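Local atomic coordinates of putative mRNA export protein (Chaetomium thermophilum, PDB entry 4WP2), a protein that probably takes part in exporting mRNA from the nucleus to the cytoplasm, the present chain being its C-terminal UBA-like domain. Residues Asn49-Pro52 against Glu53-Ile56. Residues are numbered along the deposited sequence; the frame is centred on the assembly and turned at random.
Sequences NVPP and EAFI
Phe55 folds back over a tight turn to meet Val50. The turn, in the loop after helix 36-46, is a short 3-10 turn of Pro52 to Ala54, with the carbonyl of Pro51 at its start. Two successive i to i+3 backbone hydrogen bonds hold it: Ala54 N to Pro51 O at 3.0 Å, and Phe55 N to Pro52 O at 3.2 Å.

The Phe55 side chain can be followed outward. Phe55 CB lies 3.5 Å from Pro52 O. CG is anti to the carbonyl carbon (chi1 -74°), which carries the ring back along the turn. Phe55 CD1 faces two carbonyl oxygens, 3.6 Å from Pro52 O and 3.7 Å from Pro51 O, and Pro52 O lies in the ring plane at its edge. Phe55 CE1 reaches Val50 CG1 at 3.6 Å, and CZ only grazes the same methyl. The two side chains cross at about a right angle. Val50 CG1 also touches Ala54 CB at 3.8 Å. An alanine in place of Phe55 would probably cost Val50 CG1 its contact with the ring and open a gap beside the turn.

On another side of the turn, the Glu53 chain bends at chi2 and lays its carboxylate by the proline rings, with Glu53 OE2 3.3 Å from Pro51 CB. Met19 touches both Val50 and Phe55, while Tyr23 of helix 21-25 packs on Val50, Pro51 and Ala54. Backbone hydrogen bonds also pair Ala54 with Asn20 and Ile56 with Gly18.

Lacking an N-H, the prolines serve as backbone acceptors only; polar backbone bonds and apolar contacts together join this C-terminal turn to residues 18-25 of the UBA domain.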
loop_
_atom_site.group_PDB
_atom_site.type_symbol
_atom_site.label_atom_id
_atom_site.label_comp_id
_atom_site.label_asym_id
_atom_site.label_seq_id
_atom_site.Cartn_x
_atom_site.Cartn_y
_atom_site.Cartn_z
ATOM N N ASN A 49 15.889 48.317 26.869
ATOM C CA ASN A 49 16.813 48.630 25.780
ATOM C C ASN A 49 16.414 48.029 24.432
ATOM O O ASN A 49 17.127 48.208 23.444
ATOM C CB ASN A 49 18.228 48.167 26.141
ATOM C CG ASN A 49 18.739 48.804 27.421
ATOM O OD1 ASN A 49 19.019 50.002 27.460
ATOM N ND2 ASN A 49 18.883 48.000 28.470
ATOM N N VAL A 50 15.296 47.308 24.384
ATOM C CA VAL A 50 14.814 46.749 23.122
ATOM C C VAL A 50 14.003 47.810 22.384
ATOM O O VAL A 50 13.094 48.394 22.963
ATOM C CB VAL A 50 13.949 45.485 23.333
ATOM C CG1 VAL A 50 13.372 44.985 22.000
ATOM C CG2 VAL A 50 14.761 44.388 24.010
ATOM N N PRO A 51 14.326 48.067 21.105
ATOM C CA PRO A 51 13.559 49.106 20.407
ATOM C C PRO A 51 12.073 48.759 20.300
ATOM O O PRO A 51 11.744 47.598 20.077
ATOM C CB PRO A 51 14.213 49.158 19.021
ATOM C CG PRO A 51 14.966 47.882 18.881
ATOM C CD PRO A 51 15.378 47.486 20.255
ATOM N N PRO A 52 11.186 49.759 20.434
ATOM C CA PRO A 52 9.747 49.462 20.393
ATOM C C PRO A 52 9.289 48.828 19.086
ATOM O O PRO A 52 8.346 48.041 19.101
ATOM C CB PRO A 52 9.093 50.839 20.597
ATOM C CG PRO A 52 10.167 51.844 20.337
ATOM C CD PRO A 52 11.450 51.182 20.711
ATOM N N GLU A 53 9.949 49.158 17.979
ATOM C CA GLU A 53 9.569 48.615 16.674
ATOM C C GLU A 53 9.800 47.100 16.575
ATOM O O GLU A 53 9.252 46.439 15.697
ATOM C CB GLU A 53 10.315 49.343 15.550
ATOM C CG GLU A 53 11.830 49.243 15.595
ATOM C CD GLU A 53 12.491 50.403 16.322
ATOM O OE1 GLU A 53 11.813 51.106 17.099
ATOM O OE2 GLU A 53 13.704 50.608 16.113
ATOM N N ALA A 54 10.607 46.558 17.476
ATOM C CA ALA A 54 10.922 45.134 17.484
ATOM C C ALA A 54 9.745 44.279 17.959
ATOM O O ALA A 54 9.769 43.056 17.818
ATOM C CB ALA A 54 12.138 44.881 18.358
ATOM N N PHE A 55 8.715 44.916 18.516
ATOM C CA PHE A 55 7.586 44.202 19.124
ATOM C C PHE A 55 6.438 43.951 18.146
ATOM O O PHE A 55 5.891 44.886 17.565
ATOM C CB PHE A 55 7.081 44.967 20.347
ATOM C CG PHE A 55 7.990 44.848 21.541
ATOM C CD1 PHE A 55 9.054 45.723 21.705
ATOM C CD2 PHE A 55 7.788 43.861 22.486
ATOM C CE1 PHE A 55 9.893 45.615 22.794
ATOM C CE2 PHE A 55 8.629 43.746 23.583
ATOM C CZ PHE A 55 9.679 44.624 23.736
ATOM N N ILE A 56 6.147 42.674 17.896
ATOM C CA ILE A 56 5.047 42.293 17.001
ATOM C C ILE A 56 3.827 41.620 17.653
ATOM O O ILE A 56 2.849 41.289 16.964
ATOM C CB ILE A 56 5.579 41.335 15.917
ATOM C CG1 ILE A 56 6.193 40.092 16.572
ATOM C CG2 ILE A 56 6.600 42.056 15.044
ATOM C CD1 ILE A 56 6.735 39.074 15.595
#